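Local structure of CMP/dCMP-type deaminase domain-containing protein (Aspergillus oryzae RIB40, 7DS1) at residues N25-A30 against L168-A173; E11-A16 against Y96-P101; L32-E37 against P86-R91. The protein probably deaminates the ribitylated pyrimidine phosphate DARIPP, which it binds beside a zinc ion, in riboflavin biosynthesis. All coordinates share one frame; numbering follows the deposited sequence.

Contact 1: N25-A30 against L168-A173; sequences NFRVGA and LEVAVA. With HJL ([(2~{R},3~{S},4~{S})-5-[[2,5-bis(azanyl)-6-oxidanylidene-1~{H}-pyrimidin-4-yl]amino]-2,3,4-tris(oxidanyl)pentyl] dihydrogen phosphate), chain C.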
loop_
_atom_site.group_PDB
_atom_site.type_symbol
_atom_site.label_atom_id
_atom_site.label_comp_id
_atom_site.label_asym_id
_atom_site.label_seq_id
_atom_site.Cartn_x
_atom_site.Cartn_y
_atom_site.Cartn_z
ATOM N N ASN A 25 -6.949 12.853 5.438
ATOM C CA ASN A 25 -6.375 11.657 4.830
ATOM C C ASN A 25 -6.891 10.419 5.562
ATOM O O ASN A 25 -7.737 10.509 6.457
ATOM C CB ASN A 25 -4.844 11.737 4.833
ATOM C CG ASN A 25 -4.260 11.718 6.235
ATOM O OD1 ASN A 25 -4.990 11.735 7.229
ATOM N ND2 ASN A 25 -2.939 11.674 6.317
ATOM N N PHE A 26 -6.368 9.257 5.175
ATOM C CA PHE A 26 -6.770 7.966 5.717
ATOM C C PHE A 26 -5.589 7.318 6.425
ATOM O O PHE A 26 -4.455 7.383 5.937
ATOM C CB PHE A 26 -7.257 7.017 4.606
ATOM C CG PHE A 26 -8.496 7.482 3.887
ATOM C CD1 PHE A 26 -9.709 7.582 4.550
ATOM C CD2 PHE A 26 -8.458 7.763 2.524
ATOM C CE1 PHE A 26 -10.857 7.989 3.885
ATOM C CE2 PHE A 26 -9.604 8.168 1.851
ATOM C CZ PHE A 26 -10.803 8.286 2.530
ATOM N N ARG A 27 -5.861 6.659 7.553
ATOM C CA ARG A 27 -4.832 5.911 8.275
ATOM C C ARG A 27 -4.681 4.525 7.660
ATOM O O ARG A 27 -5.586 3.691 7.767
ATOM C CB ARG A 27 -5.194 5.808 9.752
ATOM C CG ARG A 27 -5.327 7.161 10.421
ATOM C CD ARG A 27 -6.086 7.031 11.719
ATOM N NE ARG A 27 -5.259 6.495 12.798
ATOM C CZ ARG A 27 -5.652 5.533 13.629
ATOM N NH1 ARG A 27 -6.854 4.988 13.493
ATOM N NH2 ARG A 27 -4.849 5.121 14.602
ATOM N N VAL A 28 -3.520 4.273 7.054
ATOM C CA VAL A 28 -3.274 3.094 6.229
ATOM C C VAL A 28 -1.931 2.491 6.628
ATOM O O VAL A 28 -1.055 3.186 7.149
ATOM C CB VAL A 28 -3.311 3.494 4.731
ATOM C CG1 VAL A 28 -2.939 2.338 3.811
ATOM C CG2 VAL A 28 -4.692 4.019 4.361
ATOM N N GLY A 29 -1.784 1.184 6.423
ATOM C CA GLY A 29 -0.506 0.521 6.613
ATOM C C GLY A 29 -0.158 -0.320 5.402
ATOM O O GLY A 29 -1.037 -0.808 4.691
ATOM N N ALA A 30 1.153 -0.477 5.171
ATOM C CA ALA A 30 1.674 -1.159 3.988
ATOM C C ALA A 30 2.888 -2.015 4.328
ATOM O O ALA A 30 3.725 -1.617 5.139
ATOM C CB ALA A 30 2.075 -0.151 2.903
ATOM N N LEU A 168 -11.708 0.090 7.527
ATOM C CA LEU A 168 -12.339 1.395 7.357
ATOM C C LEU A 168 -12.405 2.167 8.670
ATOM O O LEU A 168 -12.145 3.374 8.695
ATOM C CB LEU A 168 -13.743 1.222 6.779
ATOM C CG LEU A 168 -13.778 0.773 5.321
ATOM C CD1 LEU A 168 -15.156 0.210 4.992
ATOM C CD2 LEU A 168 -13.399 1.921 4.387
ATOM N N GLU A 169 -12.765 1.493 9.768
ATOM C CA GLU A 169 -12.884 2.197 11.042
ATOM C C GLU A 169 -11.543 2.787 11.466
ATOM O O GLU A 169 -11.483 3.923 11.950
ATOM C CB GLU A 169 -13.458 1.258 12.107
ATOM C CG GLU A 169 -14.936 0.969 11.865
ATOM C CD GLU A 169 -15.594 0.127 12.944
ATOM O OE1 GLU A 169 -14.880 -0.429 13.805
ATOM O OE2 GLU A 169 -16.840 0.022 12.921
ATOM N N VAL A 170 -10.453 2.043 11.257
ATOM C CA VAL A 170 -9.121 2.585 11.519
ATOM C C VAL A 170 -8.823 3.737 10.571
ATOM O O VAL A 170 -8.313 4.786 10.982
ATOM C CB VAL A 170 -8.057 1.476 11.403
ATOM C CG1 VAL A 170 -6.650 2.080 11.316
ATOM C CG2 VAL A 170 -8.152 0.525 12.580
ATOM N N ALA A 171 -9.155 3.562 9.287
ATOM C CA ALA A 171 -8.753 4.531 8.270
ATOM C C ALA A 171 -9.349 5.912 8.525
ATOM O O ALA A 171 -8.691 6.929 8.270
ATOM C CB ALA A 171 -9.157 4.031 6.884
ATOM N N VAL A 172 -10.584 5.975 9.021
ATOM C CA VAL A 172 -11.330 7.232 9.083
ATOM C C VAL A 172 -11.454 7.753 10.514
ATOM O O VAL A 172 -12.280 8.625 10.782
ATOM C CB VAL A 172 -12.718 7.099 8.431
ATOM C CG1 VAL A 172 -12.600 6.599 6.997
ATOM C CG2 VAL A 172 -13.633 6.195 9.266
ATOM N N ALA A 173 -10.631 7.244 11.436
ATOM C CA ALA A 173 -10.770 7.604 12.846
ATOM C C ALA A 173 -10.626 9.108 13.084
ATOM O O ALA A 173 -11.211 9.640 14.034
ATOM C CB ALA A 173 -9.745 6.829 13.678
HETATM C C2 HJL C . -3.726 5.306 1.114
HETATM C C4 HJL C . -2.560 6.527 2.697
HETATM C C5 HJL C . -3.446 7.610 2.508
HETATM C C6 HJL C . -4.455 7.486 1.581
HETATM N N1 HJL C . -4.560 6.301 0.887
HETATM N N2 HJL C . -3.878 4.062 0.350
HETATM N N3 HJL C . -2.711 5.398 1.999
HETATM N N5 HJL C . -3.304 8.808 3.248
HETATM O O4 HJL C . -1.640 6.613 3.512
HETATM C "C1'" HJL C . -5.904 8.839 -0.037
HETATM C "C2'" HJL C . -6.690 10.161 -0.128
HETATM C "C3'" HJL C . -5.757 11.354 0.208
HETATM C "C4'" HJL C . -6.494 12.677 -0.200
HETATM C "C5'" HJL C . -5.786 13.921 0.400
HETATM N "N1'" HJL C . -5.393 8.604 1.343
HETATM O O1P HJL C . -3.224 12.800 1.502
HETATM O "O2'" HJL C . -7.194 10.327 -1.414
HETATM O O2P HJL C . -1.946 14.138 -0.291
HETATM O "O3'" HJL C . -5.487 11.321 1.584
HETATM O O3P HJL C . -3.313 15.081 1.662
HETATM O "O4'" HJL C . -6.509 12.824 -1.570
HETATM O "O5'" HJL C . -4.505 13.998 -0.237
HETATM P PAN HJL C . -3.219 13.987 0.702
#

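Contact 2: E11-A16 against Y96-P101; sequences ECLSLA and YVTMEP. With HJL ([(2~{R},3~{S},4~{S})-5-[[2,5-bis(azanyl)-6-oxidanylidene-1~{H}-pyrimidin-4-yl]amino]-2,3,4-tris(oxidanyl)pentyl] dihydrogen phosphate), chain C.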
loop_
_atom_site.group_PDB
_atom_site.type_symbol
_atom_site.label_atom_id
_atom_site.label_comp_id
_atom_site.label_asym_id
_atom_site.label_seq_id
_atom_site.Cartn_x
_atom_site.Cartn_y
_atom_site.Cartn_z
ATOM N N GLU A 11 -1.640 -7.413 9.736
ATOM C CA GLU A 11 -0.414 -6.747 10.172
ATOM C C GLU A 11 -0.306 -5.343 9.588
ATOM O O GLU A 11 0.212 -4.435 10.248
ATOM C CB GLU A 11 0.817 -7.583 9.816
ATOM C CG GLU A 11 0.667 -9.067 10.133
ATOM C CD GLU A 11 1.613 -9.925 9.315
ATOM O OE1 GLU A 11 2.789 -9.541 9.174
ATOM O OE2 GLU A 11 1.177 -10.971 8.786
ATOM N N CYS A 12 -0.793 -5.142 8.361
ATOM C CA CYS A 12 -0.887 -3.787 7.816
ATOM C C CYS A 12 -1.807 -2.919 8.665
ATOM O O CYS A 12 -1.533 -1.730 8.873
ATOM C CB CYS A 12 -1.396 -3.813 6.375
ATOM S SG CYS A 12 -0.256 -4.488 5.148
ATOM N N LEU A 13 -2.909 -3.495 9.154
ATOM C CA LEU A 13 -3.819 -2.738 10.005
ATOM C C LEU A 13 -3.131 -2.290 11.289
ATOM O O LEU A 13 -3.351 -1.166 11.757
ATOM C CB LEU A 13 -5.064 -3.573 10.316
ATOM C CG LEU A 13 -6.258 -2.779 10.861
ATOM C CD1 LEU A 13 -6.609 -1.627 9.917
ATOM C CD2 LEU A 13 -7.464 -3.673 11.087
ATOM N N SER A 14 -2.302 -3.157 11.883
ATOM C CA SER A 14 -1.590 -2.761 13.097
ATOM C C SER A 14 -0.648 -1.599 12.822
ATOM O O SER A 14 -0.471 -0.722 13.677
ATOM C CB SER A 14 -0.819 -3.944 13.682
ATOM O OG SER A 14 -1.697 -4.989 14.055
ATOM N N LEU A 15 -0.022 -1.586 11.640
ATOM C CA LEU A 15 0.783 -0.434 11.240
ATOM C C LEU A 15 -0.085 0.807 11.068
ATOM O O LEU A 15 0.280 1.897 11.526
ATOM C CB LEU A 15 1.545 -0.740 9.946
ATOM C CG LEU A 15 2.580 -1.867 10.049
ATOM C CD1 LEU A 15 3.100 -2.268 8.676
ATOM C CD2 LEU A 15 3.728 -1.460 10.956
ATOM N N ALA A 16 -1.246 0.657 10.415
ATOM C CA ALA A 16 -2.161 1.783 10.229
ATOM C C ALA A 16 -2.553 2.421 11.555
ATOM O O ALA A 16 -2.742 3.643 11.630
ATOM C CB ALA A 16 -3.418 1.324 9.483
ATOM N N TYR A 96 1.379 -5.410 0.274
ATOM C CA TYR A 96 0.099 -5.435 0.971
ATOM C C TYR A 96 -0.176 -4.037 1.497
ATOM O O TYR A 96 0.718 -3.387 2.036
ATOM C CB TYR A 96 0.134 -6.439 2.131
ATOM C CG TYR A 96 0.235 -7.866 1.656
ATOM C CD1 TYR A 96 -0.909 -8.628 1.450
ATOM C CD2 TYR A 96 1.477 -8.442 1.383
ATOM C CE1 TYR A 96 -0.827 -9.935 1.000
ATOM C CE2 TYR A 96 1.569 -9.747 0.930
ATOM C CZ TYR A 96 0.415 -10.483 0.742
ATOM O OH TYR A 96 0.496 -11.774 0.297
ATOM N N VAL A 97 -1.404 -3.555 1.287
ATOM C CA VAL A 97 -1.839 -2.235 1.753
ATOM C C VAL A 97 -3.281 -2.361 2.231
ATOM O O VAL A 97 -4.087 -3.022 1.576
ATOM C CB VAL A 97 -1.737 -1.165 0.639
ATOM C CG1 VAL A 97 -1.768 0.234 1.234
ATOM C CG2 VAL A 97 -0.484 -1.343 -0.224
ATOM N N THR A 98 -3.627 -1.735 3.365
ATOM C CA THR A 98 -5.002 -1.906 3.850
ATOM C C THR A 98 -6.002 -1.337 2.850
ATOM O O THR A 98 -7.070 -1.920 2.634
ATOM C CB THR A 98 -5.244 -1.289 5.237
ATOM O OG1 THR A 98 -4.946 0.113 5.237
ATOM C CG2 THR A 98 -4.443 -2.004 6.313
ATOM N N MET A 99 -5.652 -0.222 2.212
ATOM C CA MET A 99 -6.523 0.475 1.277
ATOM C C MET A 99 -5.892 0.481 -0.108
ATOM O O MET A 99 -4.666 0.563 -0.244
ATOM C CB MET A 99 -6.763 1.916 1.743
ATOM C CG MET A 99 -7.647 2.753 0.824
ATOM S SD MET A 99 -7.990 4.362 1.563
ATOM C CE MET A 99 -8.705 3.839 3.127
ATOM N N GLU A 100 -6.744 0.376 -1.133
ATOM C CA GLU A 100 -6.379 0.598 -2.529
ATOM C C GLU A 100 -5.446 1.800 -2.673
ATOM O O GLU A 100 -5.804 2.904 -2.241
ATOM C CB GLU A 100 -7.655 0.832 -3.336
ATOM C CG GLU A 100 -7.446 1.063 -4.820
ATOM C CD GLU A 100 -8.753 1.362 -5.517
ATOM O OE1 GLU A 100 -9.715 1.785 -4.832
ATOM O OE2 GLU A 100 -8.832 1.178 -6.750
ATOM N N PRO A 101 -4.261 1.634 -3.264
ATOM C CA PRO A 101 -3.377 2.790 -3.475
ATOM C C PRO A 101 -4.057 3.891 -4.278
ATOM O O PRO A 101 -4.877 3.642 -5.170
ATOM C CB PRO A 101 -2.185 2.195 -4.233
ATOM C CG PRO A 101 -2.128 0.756 -3.717
ATOM C CD PRO A 101 -3.597 0.359 -3.594
HETATM C C2 HJL C . -3.726 5.306 1.114
HETATM C C4 HJL C . -2.560 6.527 2.697
HETATM C C5 HJL C . -3.446 7.610 2.508
HETATM C C6 HJL C . -4.455 7.486 1.581
HETATM N N1 HJL C . -4.560 6.301 0.887
HETATM N N2 HJL C . -3.878 4.062 0.350
HETATM N N3 HJL C . -2.711 5.398 1.999
HETATM N N5 HJL C . -3.304 8.808 3.248
HETATM O O4 HJL C . -1.640 6.613 3.512
HETATM C "C1'" HJL C . -5.904 8.839 -0.037
HETATM C "C2'" HJL C . -6.690 10.161 -0.128
HETATM C "C3'" HJL C . -5.757 11.354 0.208
HETATM C "C4'" HJL C . -6.494 12.677 -0.200
HETATM C "C5'" HJL C . -5.786 13.921 0.400
HETATM N "N1'" HJL C . -5.393 8.604 1.343
HETATM O O1P HJL C . -3.224 12.800 1.502
HETATM O "O2'" HJL C . -7.194 10.327 -1.414
HETATM O O2P HJL C . -1.946 14.138 -0.291
HETATM O "O3'" HJL C . -5.487 11.321 1.584
HETATM O O3P HJL C . -3.313 15.081 1.662
HETATM O "O4'" HJL C . -6.509 12.824 -1.570
HETATM O "O5'" HJL C . -4.505 13.998 -0.237
HETATM P PAN HJL C . -3.219 13.987 0.702
#

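Contact 3: L32-E37 against P86-R91; sequences LVSRKE and PSEPDR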
loop_
_atom_site.group_PDB
_atom_site.type_symbol
_atom_site.label_atom_id
_atom_site.label_comp_id
_atom_site.label_asym_id
_atom_site.label_seq_id
_atom_site.Cartn_x
_atom_site.Cartn_y
_atom_site.Cartn_z
ATOM N N LEU A 32 5.883 -4.444 2.270
ATOM C CA LEU A 32 6.483 -4.884 1.015
ATOM C C LEU A 32 7.186 -6.224 1.233
ATOM O O LEU A 32 8.017 -6.352 2.141
ATOM C CB LEU A 32 7.467 -3.831 0.504
ATOM C CG LEU A 32 8.154 -4.124 -0.832
ATOM C CD1 LEU A 32 7.132 -4.191 -1.947
ATOM C CD2 LEU A 32 9.208 -3.057 -1.114
ATOM N N VAL A 33 6.836 -7.220 0.412
ATOM C CA VAL A 33 7.268 -8.605 0.598
ATOM C C VAL A 33 7.996 -9.078 -0.653
ATOM O O VAL A 33 7.552 -8.803 -1.774
ATOM C CB VAL A 33 6.058 -9.523 0.885
ATOM C CG1 VAL A 33 6.486 -10.992 0.989
ATOM C CG2 VAL A 33 5.346 -9.087 2.167
ATOM N N SER A 34 9.101 -9.805 -0.460
ATOM C CA SER A 34 9.773 -10.522 -1.541
ATOM C C SER A 34 9.383 -11.992 -1.447
ATOM O O SER A 34 9.609 -12.633 -0.416
ATOM C CB SER A 34 11.292 -10.356 -1.469
ATOM O OG SER A 34 11.956 -11.291 -2.320
ATOM N N ARG A 35 8.789 -12.509 -2.518
ATOM C CA ARG A 35 8.142 -13.812 -2.527
ATOM C C ARG A 35 8.722 -14.654 -3.652
ATOM O O ARG A 35 8.960 -14.151 -4.753
ATOM C CB ARG A 35 6.619 -13.643 -2.715
ATOM C CG ARG A 35 5.827 -14.935 -2.871
ATOM C CD ARG A 35 4.343 -14.651 -2.659
ATOM N NE ARG A 35 4.078 -14.281 -1.268
ATOM C CZ ARG A 35 3.056 -13.531 -0.871
ATOM N NH1 ARG A 35 2.182 -13.052 -1.757
ATOM N NH2 ARG A 35 2.913 -13.259 0.417
ATOM N N LYS A 36 8.962 -15.931 -3.371
ATOM C CA LYS A 36 9.429 -16.840 -4.408
ATOM C C LYS A 36 8.335 -17.057 -5.451
ATOM O O LYS A 36 7.158 -17.196 -5.118
ATOM C CB LYS A 36 9.840 -18.181 -3.795
ATOM C CG LYS A 36 10.684 -19.055 -4.702
ATOM C CD LYS A 36 12.060 -19.313 -4.101
ATOM C CE LYS A 36 12.759 -20.478 -4.786
ATOM N NZ LYS A 36 12.522 -21.782 -4.102
ATOM N N GLU A 37 8.730 -17.072 -6.722
ATOM C CA GLU A 37 7.796 -17.408 -7.789
ATOM C C GLU A 37 7.404 -18.877 -7.681
ATOM O O GLU A 37 8.181 -19.713 -7.215
ATOM C CB GLU A 37 8.403 -17.143 -9.172
ATOM C CG GLU A 37 8.468 -15.667 -9.576
ATOM C CD GLU A 37 7.097 -15.044 -9.836
ATOM O OE1 GLU A 37 6.062 -15.673 -9.551
ATOM O OE2 GLU A 37 7.062 -13.893 -10.316
ATOM N N PRO A 86 15.367 -4.947 -4.390
ATOM C CA PRO A 86 15.851 -6.220 -4.931
ATOM C C PRO A 86 15.123 -6.563 -6.222
ATOM O O PRO A 86 13.953 -6.222 -6.416
ATOM C CB PRO A 86 15.542 -7.233 -3.822
ATOM C CG PRO A 86 14.474 -6.614 -2.989
ATOM C CD PRO A 86 14.612 -5.112 -3.135
ATOM N N SER A 87 15.844 -7.232 -7.130
ATOM C CA SER A 87 15.264 -7.670 -8.390
ATOM C C SER A 87 15.903 -9.017 -8.734
ATOM O O SER A 87 16.759 -9.134 -9.609
ATOM C CB SER A 87 15.477 -6.643 -9.501
ATOM O OG SER A 87 14.779 -7.030 -10.673
ATOM N N GLU A 88 15.493 -10.038 -8.018
ATOM C CA GLU A 88 16.124 -11.339 -8.157
ATOM C C GLU A 88 15.341 -12.199 -9.136
ATOM O O GLU A 88 14.114 -12.092 -9.210
ATOM C CB GLU A 88 16.203 -12.039 -6.799
ATOM C CG GLU A 88 17.076 -11.281 -5.816
ATOM C CD GLU A 88 16.819 -11.664 -4.381
ATOM O OE1 GLU A 88 15.846 -11.143 -3.800
ATOM O OE2 GLU A 88 17.595 -12.477 -3.837
ATOM N N PRO A 89 16.032 -13.051 -9.897
ATOM C CA PRO A 89 15.340 -13.791 -10.962
ATOM C C PRO A 89 14.221 -14.681 -10.450
ATOM O O PRO A 89 13.214 -14.836 -11.145
ATOM C CB PRO A 89 16.465 -14.605 -11.621
ATOM C CG PRO A 89 17.597 -14.607 -10.638
ATOM C CD PRO A 89 17.483 -13.311 -9.888
ATOM N N ASP A 90 14.348 -15.243 -9.246
ATOM C CA ASP A 90 13.409 -16.246 -8.754
ATOM C C ASP A 90 12.371 -15.675 -7.798
ATOM O O ASP A 90 11.560 -16.435 -7.259
ATOM C CB ASP A 90 14.173 -17.390 -8.073
ATOM C CG ASP A 90 14.983 -16.920 -6.870
ATOM O OD1 ASP A 90 15.557 -15.818 -6.934
ATOM O OD2 ASP A 90 15.049 -17.653 -5.859
ATOM N N ARG A 91 12.352 -14.360 -7.592
ATOM C CA ARG A 91 11.462 -13.749 -6.614
ATOM C C ARG A 91 10.733 -12.561 -7.221
ATOM O O ARG A 91 11.182 -11.960 -8.199
ATOM C CB ARG A 91 12.234 -13.291 -5.365
ATOM C CG ARG A 91 13.096 -14.384 -4.766
ATOM C CD ARG A 91 13.707 -13.942 -3.449
ATOM N NE ARG A 91 12.688 -13.906 -2.405
ATOM C CZ ARG A 91 12.396 -14.936 -1.618
ATOM N NH1 ARG A 91 13.052 -16.081 -1.743
ATOM N NH2 ARG A 91 11.445 -14.814 -0.701
HETATM O O HOH W 1 12.958 -9.896 -4.380
#

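Contact 1: N25-A30 against L168-A173
R27 reaches over the C-terminal end of helix 164-171 and holds two successive carbonyls there. Its backbone N gives a nearly straight bond to A171 O (2.9 Å, 168° at the hydrogen), arriving in the carbonyl plane on a lone pair. Its side chain takes the carbonyl before it: with CG beside the backbone N and the chain bent at chi3 (78°), NH1 swings back to V170 O at 2.9 Å. That bond is more bent, 144°, and V170 O lies somewhat out of the guanidinium plane. The aliphatic part of R27 runs along the same carbonyl, and NH1 also rests on A173 CB at 3.4 Å, while NE is bonded to S19 O.

F26 lies between helix and ligand. A171 O lies in the plane of its ring, at the edge; CE1 packs alongside V172 CG1 at 3.8 Å, and CD2 comes 3.4 Å from N1' of the bound DARIPP. V28 sends CG2 to the pyrimidine, 3.4 Å from N3. The loop is thus tied to the helix on one side and lines the ligand on the other. The cationic guanidinium at carbonyls of a helix C-terminus is probably favoured by the helix dipole.

Contact 2: E11-A16 against Y96-P101
In the alpha/beta sandwich of the cytidine deaminase family, helix 4-16 packs on the central sheet beside the corner at T98, on the way from strand 91-97 to the zinc site, and C12 and T98 form the heart of that packing. No hydrogen bond crosses between the two segments; the fit rests on C12 and the T98 methyl, with L13 at the side. C12 directs its side chain at Y96 and T98, with SG beside the backbone N (chi1 -70°). From there the sulfur settles against Y96, 3.4 Å from O and 3.6 Å from CB, so it touches the base of the tyrosine and not its ring. The ring leads away from the helix segment, stacked with Y8 and Y131, and its OH is bonded to H5 and R35.

The methyl of T98, rather than its hydroxyl, faces the helix: OG1 lies between the backbone N and the carbonyl carbon (chi1 58°), which leaves CG2 to approach the helix, 3.6 Å from L13 N. L13 CD1 approaches the same methyl at 4.2 Å, and I167 of helix 164-171 also touches T98.

Past the corner the chain reaches the pocket. M99 brings SD to 4.0 Å from N1 of the bound DARIPP. E100 O receives a weak hydrogen bond from the ligand's N2, 3.4 Å long. E100 itself is held by a salt bridge to K135, and P101 packs on helix 112-117, which carries the zinc ligand C112. At the centre of the contact, T98 CG2 meets C12 CB at 3.5 Å.

Contact 3: L32-E37 against P86-R91
The guanidinium of R91 lies with one face over the backbone of strand 29-36, where K36 N sits 3.8 Å from its plane, displaced toward the rim. At its edge, S34 is gripped side-on by two nitrogens. NE bonds to S34 OG at 2.7 Å, and NH2 to S34 O at 2.9 Å. Both oxygens lie close to the guanidinium plane, although NH2 stands well above the plane of the S34 carbonyl, 54° out of it, away from the lone pairs. The bend at chi3 (73°) brings NE and NH2 to S34, and a salt bridge from NH1 to D44 fixes the far end of the arginine.

S34 OG also bonds to a water at 2.7 Å; that water donates to E88 OE1, joining the serine to the loop. Farther along, E37 N gives an almost straight bond to D90 O (3.0 Å, 176°). The carboxylate of E37 turns instead to K92 in a salt bridge.

Next to the bond from E37 N to D90 O, K36 and R91 form an antiparallel non-hydrogen-bonded pair whose side chains diverge, with R91 CA 3.1 Å from R35 O. A type I turn from E88 to R91 leads into the pair, which belongs to the antiparallel pairing of neighbouring strands 29-36 and 91-97 in the deaminase sheet.

Overall arrangement
Contacts 1 and 3 share strand 29-36, contact 1 at the loop entering it and contact 3 at its far end, about 28 Å away between centres and across the middle of the chain; contact 2 uses the neighbouring strand 91-97. Contact 2 is the buried one, apolar and without a cross-bond. Contacts 1 and 3 are partly buried, and each leans on an arginine, in contact 1 at a helix end and in contact 3 on a serine's hydroxyl and carbonyl. Contacts 1 and 2 meet directly, with T98 N 3.1 Å from G29 O, a probable hydrogen bond, and both line the DARIPP pocket. Contact 3, which alone includes exposed residues, is far from the zinc and the ligand.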